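Local coordinates for protein DNA polymerase (Bacillus phage phi29, PDB 2PY5) that replicates the phage genome by protein-primed, processive strand-displacement DNA synthesis and proofreads its product with a 3'-5' exonuclease activity, at residues K498-D503 against S527-G532. The protein carries 2 engineered substitutions. Numbering follows the deposited sequence. Where two conformers were deposited one is given.
Sequences KTYIQD and SVKCAG. With nucleotides of chain B.
Tyr500 and Lys529 form a hydrogen-bonded pair of an antiparallel beta ladder in the palm of this polymerase, where Lys498-Thr499-Tyr500 is the B-family KxY motif. Tyr500 N gives its hydrogen to Lys529 O at 2.7 Å, and Lys529 N returns a bond to Tyr500 O. Chi1 of 67° sets Tyr500 CG between the backbone N and the carbonyl carbon, leaning it toward the neighbouring strand. Lys529 CB lies over one ring face, 3.9 Å from the centroid, a CH-pi contact; Lys529 CG lies against the phenol end, 3.5 Å from Tyr500 CZ and as close to OH. A long aliphatic stem suits this place: it covers an aromatic face and carries its ammonium beside the tyrosine hydroxyl, without a hydrogen bond. The chain bends at chi2 (-69°), turning CD, and again at chi4 (62°), setting NZ, which bonds weakly to a water that binds Ser527 OG at 2.6 Å and donates to Gln502 OE1. Gln502 NE2 turns instead to Tyr494 OH, and Tyr494 stacks on Tyr500.

On the opposite face, beta-branched Ile501 and Val528, which suit an extended strand, touch through Ile501 CG2 and Val528 CG1 at 4.0 Å, while Thr499 CG2 meets Cys530 SG at 3.5 Å.

At the DNA end, Lys498 O accepts a bond from Ala531 N, and Lys498 NZ forms a salt bridge with the catalytic magnesium ligand Asp456. Lys529 stabilizes the primer terminus; Lys498 and Tyr500 probably help bind template-primer. The small methyl of Ala531 allows close approach to the nucleotide: Ala531 CB lies 3.5 Å from C5 of DG1 of chain B.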
loop_
_atom_site.group_PDB
_atom_site.type_symbol
_atom_site.label_atom_id
_atom_site.label_comp_id
_atom_site.label_asym_id
_atom_site.label_seq_id
_atom_site.Cartn_x
_atom_site.Cartn_y
_atom_site.Cartn_z
ATOM N N LYS F 498 -4.292 7.389 13.585
ATOM C CA LYS F 498 -3.007 7.496 12.894
ATOM C C LYS F 498 -2.208 8.749 13.226
ATOM O O LYS F 498 -1.325 9.114 12.465
ATOM C CB LYS F 498 -3.200 7.372 11.372
ATOM C CG LYS F 498 -3.784 6.022 10.973
ATOM C CD LYS F 498 -3.825 5.837 9.487
ATOM C CE LYS F 498 -4.417 4.488 9.126
ATOM N NZ LYS F 498 -3.578 3.336 9.576
ATOM N N THR F 499 -2.494 9.384 14.366
ATOM C CA THR F 499 -1.867 10.650 14.731
ATOM C C THR F 499 -1.540 10.655 16.230
ATOM O O THR F 499 -2.386 10.993 17.054
ATOM C CB THR F 499 -2.771 11.849 14.393
ATOM O OG1 THR F 499 -3.202 11.745 13.023
ATOM C CG2 THR F 499 -2.046 13.168 14.586
ATOM N N TYR F 500 -0.322 10.245 16.566
ATOM C CA TYR F 500 0.094 10.144 17.955
ATOM C C TYR F 500 1.614 10.243 18.087
ATOM O O TYR F 500 2.346 10.109 17.114
ATOM C CB TYR F 500 -0.408 8.829 18.580
ATOM C CG TYR F 500 0.215 7.580 18.014
ATOM C CD1 TYR F 500 1.354 7.071 18.583
ATOM C CD2 TYR F 500 -0.332 6.916 16.922
ATOM C CE1 TYR F 500 1.948 5.929 18.105
ATOM C CE2 TYR F 500 0.279 5.763 16.432
ATOM C CZ TYR F 500 1.416 5.292 17.045
ATOM O OH TYR F 500 2.080 4.147 16.620
ATOM N N ILE F 501 2.057 10.506 19.312
ATOM C CA ILE F 501 3.468 10.481 19.664
ATOM C C ILE F 501 3.647 9.616 20.900
ATOM O O ILE F 501 2.726 9.476 21.718
ATOM C CB ILE F 501 4.069 11.895 19.908
ATOM C CG1 ILE F 501 3.321 12.670 21.006
ATOM C CG2 ILE F 501 4.062 12.702 18.615
ATOM C CD1 ILE F 501 3.840 14.075 21.260
ATOM N N GLN F 502 4.833 9.025 21.018
ATOM C CA GLN F 502 5.219 8.280 22.219
ATOM C C GLN F 502 6.665 8.533 22.573
ATOM O O GLN F 502 7.503 8.714 21.689
ATOM C CB GLN F 502 5.062 6.776 21.988
ATOM C CG GLN F 502 3.641 6.327 21.647
ATOM C CD GLN F 502 3.576 4.893 21.196
ATOM O OE1 GLN F 502 4.550 4.348 20.670
ATOM N NE2 GLN F 502 2.403 4.278 21.357
ATOM N N ASP F 503 6.949 8.548 23.882
ATOM C CA ASP F 503 8.317 8.505 24.432
ATOM C C ASP F 503 8.534 7.042 24.839
ATOM O O ASP F 503 8.015 6.587 25.862
ATOM C CB ASP F 503 8.467 9.388 25.673
ATOM C CG ASP F 503 8.875 10.832 25.359
ATOM O OD1 ASP F 503 9.197 11.152 24.203
ATOM O OD2 ASP F 503 8.913 11.631 26.317
ATOM N N SER F 527 8.989 9.003 19.284
ATOM C CA SER F 527 8.371 8.474 18.073
ATOM C C SER F 527 7.140 9.282 17.663
ATOM O O SER F 527 6.247 9.524 18.466
ATOM C CB SER F 527 7.981 7.005 18.288
ATOM O OG SER F 527 7.338 6.452 17.152
ATOM N N VAL F 528 7.087 9.654 16.384
ATOM C CA VAL F 528 5.992 10.442 15.837
ATOM C C VAL F 528 5.276 9.684 14.705
ATOM O O VAL F 528 5.930 9.235 13.753
ATOM C CB VAL F 528 6.525 11.761 15.271
ATOM C CG1 VAL F 528 5.356 12.660 14.826
ATOM C CG2 VAL F 528 7.405 12.487 16.294
ATOM N N LYS F 529 3.952 9.560 14.818
ATOM C CA LYS F 529 3.093 8.947 13.788
ATOM C C LYS F 529 1.954 9.899 13.460
ATOM O O LYS F 529 1.193 10.323 14.340
ATOM C CB LYS F 529 2.522 7.621 14.282
ATOM C CG LYS F 529 3.568 6.603 14.606
ATOM C CD LYS F 529 4.279 6.105 13.357
ATOM C CE LYS F 529 5.461 5.257 13.730
ATOM N NZ LYS F 529 5.037 4.056 14.486
ATOM N N CYS F 530 1.854 10.288 12.200
ATOM C CA CYS F 530 0.776 11.172 11.753
ATOM C C CYS F 530 0.637 10.939 10.271
ATOM O O CYS F 530 1.573 11.197 9.513
ATOM C CB CYS F 530 1.060 12.656 12.042
ATOM S SG CYS F 530 -0.308 13.844 11.570
ATOM N N ALA F 531 -0.520 10.409 9.881
ATOM C CA ALA F 531 -0.805 10.086 8.484
ATOM C C ALA F 531 -0.666 11.332 7.633
ATOM O O ALA F 531 -1.206 12.387 7.969
ATOM C CB ALA F 531 -2.206 9.505 8.353
ATOM N N GLY F 532 0.092 11.213 6.548
ATOM C CA GLY F 532 0.279 12.314 5.619
ATOM C C GLY F 532 1.390 13.263 6.013
ATOM O O GLY F 532 1.797 14.098 5.207
ATOM O "O5'" DG B 1 -6.237 13.247 10.673
ATOM C "C5'" DG B 1 -5.774 14.260 9.767
ATOM C "C4'" DG B 1 -6.073 13.899 8.325
ATOM O "O4'" DG B 1 -5.474 12.622 8.011
ATOM C "C3'" DG B 1 -7.561 13.736 7.997
ATOM O "O3'" DG B 1 -8.115 14.882 7.293
ATOM C "C2'" DG B 1 -7.642 12.414 7.220
ATOM C "C1'" DG B 1 -6.180 12.088 6.917
ATOM N N9 DG B 1 -5.814 10.676 6.792
ATOM C C8 DG B 1 -6.361 9.584 7.431
ATOM N N7 DG B 1 -5.797 8.454 7.106
ATOM C C5 DG B 1 -4.812 8.815 6.195
ATOM C C6 DG B 1 -3.875 8.019 5.493
ATOM O O6 DG B 1 -3.724 6.789 5.541
ATOM N N1 DG B 1 -3.054 8.788 4.668
ATOM C C2 DG B 1 -3.122 10.155 4.531
ATOM N N2 DG B 1 -2.244 10.720 3.687
ATOM N N3 DG B 1 -3.998 10.914 5.184
ATOM C C4 DG B 1 -4.807 10.181 5.995
HETATM O O HOH W 1 5.571 4.712 17.752
#